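Odorant binding protein ASP5 (Apis mellifera, PDB 3R72) probably carries odorant molecules in the antennae of the honeybee and holds n-butyl-benzenesulfonamide in its helical interior here. Local coordinates at residues A[89-94]-A[112-117]. Sequence-based numbering, arbitrary orientation. Where two conformers were deposited one is given.
Sequences AVCRNE and YKQNPE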
loop_
_atom_site.group_PDB
_atom_site.type_symbol
_atom_site.label_atom_id
_atom_site.label_comp_id
_atom_site.label_asym_id
_atom_site.label_seq_id
_atom_site.Cartn_x
_atom_site.Cartn_y
_atom_site.Cartn_z
ATOM N N ALA A 89 2.882 -11.938 -5.980
ATOM C CA ALA A 89 3.618 -13.197 -5.988
ATOM C C ALA A 89 5.128 -12.987 -5.843
ATOM O O ALA A 89 5.803 -13.770 -5.177
ATOM C CB ALA A 89 3.335 -13.961 -7.259
ATOM N N VAL A 90 5.651 -11.932 -6.456
ATOM C CA VAL A 90 7.058 -11.577 -6.268
ATOM C C VAL A 90 7.301 -11.002 -4.872
ATOM O O VAL A 90 8.164 -11.464 -4.124
ATOM C CB VAL A 90 7.515 -10.569 -7.352
ATOM C CG1 VAL A 90 8.908 -10.016 -7.041
ATOM C CG2 VAL A 90 7.510 -11.247 -8.732
ATOM N N CYS A 91 6.547 -9.977 -4.514
ATOM C CA CYS A 91 6.850 -9.234 -3.298
ATOM C C CYS A 91 6.622 -10.029 -2.025
ATOM O O CYS A 91 7.282 -9.766 -1.021
ATOM C CB CYS A 91 6.096 -7.907 -3.282
ATOM S SG CYS A 91 6.708 -6.804 -4.602
ATOM N N ARG A 92 5.734 -11.021 -2.054
ATOM C CA ARG A 92 5.472 -11.800 -0.841
ATOM C C ARG A 92 6.674 -12.631 -0.429
ATOM O O ARG A 92 6.739 -13.087 0.711
ATOM C CB ARG A 92 4.248 -12.716 -0.990
ATOM C CG ARG A 92 4.450 -13.856 -1.979
ATOM C CD ARG A 92 3.175 -14.649 -2.196
ATOM N NE ARG A 92 2.763 -15.287 -0.951
ATOM C CZ ARG A 92 1.507 -15.489 -0.556
ATOM N NH1 ARG A 92 0.490 -15.147 -1.328
ATOM N NH2 ARG A 92 1.271 -16.030 0.639
ATOM N N ASN A 93 7.570 -12.910 -1.373
ATOM C CA ASN A 93 8.734 -13.760 -1.113
ATOM C C ASN A 93 10.036 -13.021 -0.816
ATOM O O ASN A 93 11.080 -13.644 -0.662
ATOM C CB ASN A 93 8.877 -14.802 -2.219
ATOM C CG ASN A 93 7.896 -15.933 -2.042
ATOM O OD1 ASN A 93 7.494 -16.243 -0.914
ATOM N ND2 ASN A 93 7.500 -16.567 -3.139
ATOM N N GLU A 94 9.973 -11.697 -0.723
ATOM C CA GLU A 94 11.094 -10.887 -0.243
ATOM C C GLU A 94 11.060 -10.882 1.285
ATOM O O GLU A 94 9.985 -10.846 1.881
ATOM C CB GLU A 94 10.974 -9.470 -0.808
ATOM C CG GLU A 94 12.055 -8.485 -0.369
ATOM C CD GLU A 94 11.916 -7.118 -1.036
ATOM O OE1 GLU A 94 11.533 -7.076 -2.223
ATOM O OE2 GLU A 94 12.203 -6.086 -0.381
ATOM N N TYR A 112 6.176 -0.833 -5.867
ATOM C CA TYR A 112 6.586 0.244 -6.753
ATOM C C TYR A 112 7.601 -0.252 -7.783
ATOM O O TYR A 112 7.451 -0.012 -8.987
ATOM C CB TYR A 112 7.177 1.408 -5.940
ATOM C CG TYR A 112 7.624 2.558 -6.822
ATOM C CD1 TYR A 112 6.744 3.571 -7.192
ATOM C CD2 TYR A 112 8.911 2.605 -7.332
ATOM C CE1 TYR A 112 7.145 4.601 -8.026
ATOM C CE2 TYR A 112 9.308 3.621 -8.167
ATOM C CZ TYR A 112 8.425 4.615 -8.503
ATOM O OH TYR A 112 8.804 5.644 -9.334
ATOM N N LYS A 113 8.629 -0.941 -7.310
ATOM C CA LYS A 113 9.710 -1.376 -8.173
ATOM C C LYS A 113 9.222 -2.301 -9.285
ATOM O O LYS A 113 9.755 -2.276 -10.393
ATOM C CB LYS A 113 10.803 -2.041 -7.351
ATOM C CG LYS A 113 11.642 -1.030 -6.604
ATOM C CD LYS A 113 12.878 -1.674 -6.008
ATOM C CE LYS A 113 13.516 -0.814 -4.916
ATOM N NZ LYS A 113 14.585 -1.562 -4.199
ATOM N N GLN A 114 8.212 -3.128 -9.010
ATOM C CA GLN A 114 7.709 -4.022 -10.054
ATOM C C GLN A 114 6.983 -3.293 -11.188
ATOM O O GLN A 114 6.933 -3.798 -12.309
ATOM C CB GLN A 114 6.783 -5.097 -9.496
ATOM C CG GLN A 114 7.309 -5.922 -8.310
ATOM C CD GLN A 114 8.787 -6.260 -8.340
ATOM O OE1 GLN A 114 9.545 -5.919 -7.417
ATOM N NE2 GLN A 114 9.200 -6.944 -9.373
ATOM N N ASN A 115 6.403 -2.126 -10.904
ATOM C CA ASN A 115 5.716 -1.370 -11.940
ATOM C C ASN A 115 5.531 0.084 -11.496
ATOM O O ASN A 115 4.479 0.470 -10.992
ATOM C CB ASN A 115 4.372 -2.044 -12.277
ATOM C CG ASN A 115 3.781 -1.562 -13.568
ATOM O OD1 ASN A 115 3.808 -0.382 -13.876
ATOM N ND2 ASN A 115 3.212 -2.486 -14.328
ATOM N N PRO A 116 6.571 0.905 -11.680
ATOM C CA PRO A 116 6.468 2.288 -11.212
ATOM C C PRO A 116 5.325 3.060 -11.861
ATOM O O PRO A 116 4.659 3.841 -11.181
ATOM C CB PRO A 116 7.824 2.880 -11.581
ATOM C CG PRO A 116 8.749 1.708 -11.501
ATOM C CD PRO A 116 7.949 0.554 -12.050
ATOM N N GLU A 117 5.077 2.817 -13.150
ATOM C CA GLU A 117 4.065 3.591 -13.872
ATOM C C GLU A 117 2.690 3.458 -13.246
ATOM O O GLU A 117 1.945 4.439 -13.140
ATOM C CB GLU A 117 3.991 3.171 -15.342
ATOM C CG GLU A 117 2.949 3.958 -16.153
ATOM C CD GLU A 117 2.661 3.391 -17.532
ATOM O OE1 GLU A 117 3.073 2.253 -17.816
ATOM O OE2 GLU A 117 2.012 4.100 -18.323
#
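The amide of Gln114 turns one face to Val90: the methyl CG1 sits almost squarely over the group, 4.0 Å from Gln114 CD, with both ends of the amide at similar range. Cys91 SG approaches from the same side but well off to the flank, and its closer partner is the chain carbon below the amide, Gln114 CG, at 3.9 Å. The other flat group, the Tyr112 ring, belongs to a different neighbourhood. Pro116 CA of its own segment lies 4.0 Å above one face of that ring, displaced toward the rim, and Phe38 and Phe119 meet Tyr112 in edge-to-face pairs.

What brings Gln114 to its partners is a bend. Its CG lies beside the backbone N, and a chi2 of -37° curls the chain so that the amide swings across in front of helix 81-91. On the other side, Val90 CG1 is anti to its backbone N (chi1 171°), the branch that covers the amide. The backbones stay well apart, with 8.5 Å between Val90 CA and Gln114 CA.

This is where helices 81-91 and 100-114 finish beside each other. The Cys91-Cys110 disulfide staples them, and Gln114, one turn beyond Cys110, extends the junction past the bridge; Gln114 also touches Ile87. Cys91 leans on Tyr107 and His111, which line a pocket for n-butyl-benzenesulfonamide, so the sulfur is a second-shell neighbour of that site. Beyond it the chain folds into a type I turn, Cys91 to Glu94.

Chemically, the contact is small, 108 Å² in all, and made by van der Waals touch. With so little surface and no polar bond between the segments, the Cys91-Cys110 disulfide probably does most to hold the two helix ends together.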